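Local coordinates for 2-hydroxychromene-2-carboxylate isomerase (Pseudomonas putida, PDB 2IMD), which catalyses the reversible, glutathione-dependent isomerization of 2-hydroxychromene-2-carboxylate to trans-o-hydroxybenzylidenepyruvate in bacterial naphthalene breakdown, at residues 9-14 with 167-172. Numbering follows the deposited sequence.
Sequences FLSPFS and GVPTMF. With GSH (glutathione), chain D.
Pro169 lays its ring against the first turn of helix 12-28: CG comes within 3.6 Å of Phe13 O, CD faces Phe13 CB, and CB meets Ser14 OG. The peptide bond between Val168 and Pro169 is cis. Ser14 OG, anti to the carbonyl carbon (chi1 -62°), is carried to Val168 CB and to Ser11 OG, with which it shares a 3.0 Å hydrogen bond. Ser11, the N-cap residue, has OG anti to its own nitrogen (chi1 168°), a turn that brings the oxygen 2.9 Å from glutathione SG2 while CB rests 3.6 Å from Val168 CG2. No hydrogen bond joins the two segments directly; glutathione lies against both. Val168 N donates to glutathione O2, and N2 of the tripeptide donates to Val168 O at 2.7 Å and 158°, a two-bond backbone grip just ahead of the cis-proline. Over the Phe13 ring, CB1 of the gamma-glutamyl arm sits 4.0 Å above the centre of one face, with the carboxylate oxygen O11 close to CD1. With an alanine in place of Phe13, the gamma-glutamyl arm would probably lose the aromatic face beneath CB1, and a gap would open toward Leu63 and Leu67 of helix 57-74. Lys59 and Arg183 of the second subunit also bind the tripeptide, placing the site close to the partner chain. A cis-proline facing the N-terminus of the first helix, with Ser11, the probable nucleophile, at the glutathione sulfur, marks the glutathione site of a thioredoxin fold, here in its DsbA-like form within the GST superfamily.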
ATOM      1  N   PHE A   9      14.374   3.520 -10.604  1.00 12.00           N
ATOM      2  CA  PHE A   9      13.807   2.964 -11.832  1.00 12.48           C
ATOM      3  C   PHE A   9      13.434   1.486 -11.739  1.00 13.76           C
ATOM      4  O   PHE A   9      12.754   0.991 -12.648  1.00 14.70           O
ATOM      5  CB  PHE A   9      14.797   3.189 -12.959  1.00 14.33           C
ATOM      6  CG  PHE A   9      14.834   4.623 -13.446  1.00 13.08           C
ATOM      7  CD1 PHE A   9      13.697   5.222 -13.980  1.00 16.05           C
ATOM      8  CD2 PHE A   9      16.035   5.343 -13.448  1.00 15.06           C
ATOM      9  CE1 PHE A   9      13.746   6.580 -14.463  1.00 15.13           C
ATOM     10  CE2 PHE A   9      16.099   6.699 -13.927  1.00 14.58           C
ATOM     11  CZ  PHE A   9      14.973   7.307 -14.448  1.00 14.62           C
ATOM     12  N   LEU A  10      13.915   0.773 -10.704  1.00 13.70           N
ATOM     13  CA  LEU A  10      13.493  -0.635 -10.528  1.00 14.11           C
ATOM     14  C   LEU A  10      12.057  -0.775 -10.056  1.00 13.77           C
ATOM     15  O   LEU A  10      11.534  -1.911 -10.012  1.00 14.91           O
ATOM     16  CB  LEU A  10      14.427  -1.409  -9.580  1.00 15.25           C
ATOM     17  CG  LEU A  10      14.568  -1.048  -8.129  1.00 18.36           C
ATOM     18  CD1 LEU A  10      13.271  -1.228  -7.420  1.00 22.32           C
ATOM     19  CD2 LEU A  10      15.572  -2.056  -7.503  1.00 17.37           C
ATOM     20  N   SER A  11      11.419   0.351  -9.714  1.00 13.21           N
ATOM     21  CA  SER A  11      10.128   0.269  -8.965  1.00 12.14           C
ATOM     22  C   SER A  11       8.934   0.493  -9.943  1.00 12.67           C
ATOM     23  O   SER A  11       8.737   1.626 -10.452  1.00 12.94           O
ATOM     24  CB  SER A  11      10.132   1.391  -7.913  1.00 13.05           C
ATOM     25  OG  SER A  11       8.801   1.526  -7.364  1.00 13.30           O
ATOM     26  N   PRO A  12       8.053  -0.503 -10.091  1.00 11.89           N
ATOM     27  CA  PRO A  12       6.920  -0.318 -10.998  1.00 12.16           C
ATOM     28  C   PRO A  12       5.903   0.621 -10.373  1.00 11.74           C
ATOM     29  O   PRO A  12       5.146   1.340 -11.094  1.00 14.47           O
ATOM     30  CB  PRO A  12       6.338  -1.730 -11.178  1.00 14.71           C
ATOM     31  CG  PRO A  12       6.756  -2.466  -9.818  1.00 12.64           C
ATOM     32  CD  PRO A  12       8.148  -1.872  -9.538  1.00 14.29           C
ATOM     33  N   PHE A  13       5.872   0.680  -9.037  1.00 12.49           N
ATOM     34  CA  PHE A  13       4.902   1.637  -8.459  1.00 11.76           C
ATOM     35  C   PHE A  13       5.388   3.089  -8.689  1.00 11.95           C
ATOM     36  O   PHE A  13       4.576   4.034  -8.765  1.00 12.70           O
ATOM     37  CB  PHE A  13       4.694   1.379  -6.973  1.00 13.47           C
ATOM     38  CG  PHE A  13       3.891   0.128  -6.738  1.00 12.36           C
ATOM     39  CD1 PHE A  13       2.491   0.158  -6.925  1.00 14.60           C
ATOM     40  CD2 PHE A  13       4.497  -1.042  -6.346  1.00 14.80           C
ATOM     41  CE1 PHE A  13       1.714  -0.998  -6.759  1.00 15.23           C
ATOM     42  CE2 PHE A  13       3.724  -2.193  -6.123  1.00 14.96           C
ATOM     43  CZ  PHE A  13       2.334  -2.167  -6.313  1.00 17.72           C
ATOM     44  N   SER A  14       6.709   3.274  -8.765  1.00 11.71           N
ATOM     45  CA  SER A  14       7.288   4.558  -9.195  1.00 13.27           C
ATOM     46  C   SER A  14       7.003   4.913 -10.654  1.00 14.78           C
ATOM     47  O   SER A  14       6.849   6.087 -10.987  1.00 14.41           O
ATOM     48  CB  SER A  14       8.819   4.573  -8.901  1.00 12.09           C
ATOM     49  OG  SER A  14       9.087   4.461  -7.505  1.00 14.13           O
ATOM     50  N   GLY A 167      11.137   4.230   1.287  1.00 13.35           N
ATOM     51  CA  GLY A 167      10.730   3.511   0.076  1.00 14.00           C
ATOM     52  C   GLY A 167      10.437   4.418  -1.078  1.00 14.05           C
ATOM     53  O   GLY A 167      10.643   5.628  -0.991  1.00 14.88           O
ATOM     54  N   VAL A 168       9.967   3.797  -2.173  1.00 13.97           N
ATOM     55  CA  VAL A 168       9.597   4.584  -3.322  1.00 13.41           C
ATOM     56  C   VAL A 168       8.317   4.032  -3.909  1.00 13.21           C
ATOM     57  O   VAL A 168       8.018   2.821  -3.717  1.00 12.65           O
ATOM     58  CB  VAL A 168      10.718   4.552  -4.405  1.00 13.13           C
ATOM     59  CG1 VAL A 168      11.971   5.313  -3.863  1.00 14.04           C
ATOM     60  CG2 VAL A 168      11.066   3.097  -4.849  1.00 13.83           C
ATOM     61  N   PRO A 169       7.538   4.905  -4.613  1.00 13.09           N
ATOM     62  CA  PRO A 169       7.759   6.369  -4.839  1.00 11.95           C
ATOM     63  C   PRO A 169       7.370   7.117  -3.587  1.00 12.10           C
ATOM     64  O   PRO A 169       6.409   6.703  -2.887  1.00 13.08           O
ATOM     65  CB  PRO A 169       6.783   6.695  -5.980  1.00 12.23           C
ATOM     66  CG  PRO A 169       5.592   5.707  -5.778  1.00 11.12           C
ATOM     67  CD  PRO A 169       6.272   4.419  -5.188  1.00 11.37           C
ATOM     68  N   THR A 170       8.118   8.175  -3.286  1.00 12.41           N
ATOM     69  CA  THR A 170       7.806   9.045  -2.125  1.00 13.34           C
ATOM     70  C   THR A 170       7.711  10.482  -2.634  1.00 14.60           C
ATOM     71  O   THR A 170       8.510  10.896  -3.507  1.00 14.99           O
ATOM     72  CB  THR A 170       8.812   8.892  -1.003  1.00 15.11           C
ATOM     73  OG1 THR A 170       8.762   7.510  -0.546  1.00 13.24           O
ATOM     74  CG2 THR A 170       8.419   9.767   0.184  1.00 15.18           C
HETATM   75  N   MSE A 171       6.731  11.225  -2.100  1.00 13.44           N
HETATM   76  CA  MSE A 171       6.476  12.590  -2.567  1.00 13.94           C
HETATM   77  C   MSE A 171       6.341  13.473  -1.340  1.00 13.94           C
HETATM   78  O   MSE A 171       5.758  13.048  -0.343  1.00 14.88           O
HETATM   79  CB  MSE A 171       5.178  12.672  -3.373  1.00 14.58           C
HETATM   80  CG  MSE A 171       5.239  12.184  -4.755  1.00 12.63           C
HETATM   81 SE   MSE A 171       5.107  10.218  -4.893  0.80 14.45          SE
HETATM   82  CE  MSE A 171       3.626   9.783  -3.738  1.00 18.06           C
ATOM     83  N   PHE A 172       6.986  14.650  -1.367  1.00 14.68           N
ATOM     84  CA  PHE A 172       6.786  15.635  -0.267  1.00 16.22           C
ATOM     85  C   PHE A 172       6.170  16.926  -0.837  1.00 17.17           C
ATOM     86  O   PHE A 172       6.507  17.359  -1.962  1.00 18.58           O
ATOM     87  CB  PHE A 172       8.104  16.077   0.361  1.00 15.97           C
ATOM     88  CG  PHE A 172       8.843  15.021   1.189  1.00 17.32           C
ATOM     89  CD1 PHE A 172       9.584  14.010   0.561  1.00 17.35           C
ATOM     90  CD2 PHE A 172       8.860  15.088   2.597  1.00 16.73           C
ATOM     91  CE1 PHE A 172      10.332  13.113   1.284  1.00 20.96           C
ATOM     92  CE2 PHE A 172       9.611  14.178   3.355  1.00 18.20           C
ATOM     93  CZ  PHE A 172      10.344  13.157   2.696  1.00 20.34           C
TER
HETATM   94  N1  GSH D 301       0.875   0.576  -2.056  1.00 13.66           N
HETATM   95  CA1 GSH D 301       1.949   1.150  -2.846  1.00 13.28           C
HETATM   96  C1  GSH D 301       1.686   1.890  -4.071  1.00 14.46           C
HETATM   97  O11 GSH D 301       2.586   2.585  -4.677  1.00 15.38           O
HETATM   98  O12 GSH D 301       0.596   1.574  -4.546  1.00 15.80           O
HETATM   99  CB1 GSH D 301       3.249   0.348  -2.699  1.00 12.94           C
HETATM  100  CG1 GSH D 301       4.592   0.942  -3.096  1.00 13.64           C
HETATM  101  CD1 GSH D 301       5.726  -0.043  -2.910  1.00 14.42           C
HETATM  102  OE1 GSH D 301       5.475  -1.289  -2.594  1.00 15.31           O
HETATM  103  N2  GSH D 301       6.996   0.377  -3.072  1.00 12.98           N
HETATM  104  CA2 GSH D 301       8.169  -0.446  -2.877  1.00 13.04           C
HETATM  105  C2  GSH D 301       8.827  -0.055  -1.588  1.00 14.45           C
HETATM  106  O2  GSH D 301       9.051   1.285  -1.311  1.00 14.52           O
HETATM  107  CB2 GSH D 301       9.097  -0.334  -4.098  0.50 16.12           C
HETATM  108  SG2 GSH D 301       8.240  -0.765  -5.663  0.50 19.12           S
HETATM  109  N3  GSH D 301       9.173  -1.013  -0.726  1.00 16.16           N
HETATM  110  CA3 GSH D 301       9.673  -0.540   0.537  1.00 17.20           C
HETATM  111  C3  GSH D 301       8.752  -1.007   1.652  1.00 20.74           C
HETATM  112  O31 GSH D 301       9.006  -0.567   2.810  1.00 20.33           O
HETATM  113  O32 GSH D 301       7.802  -1.823   1.453  1.00 20.81           O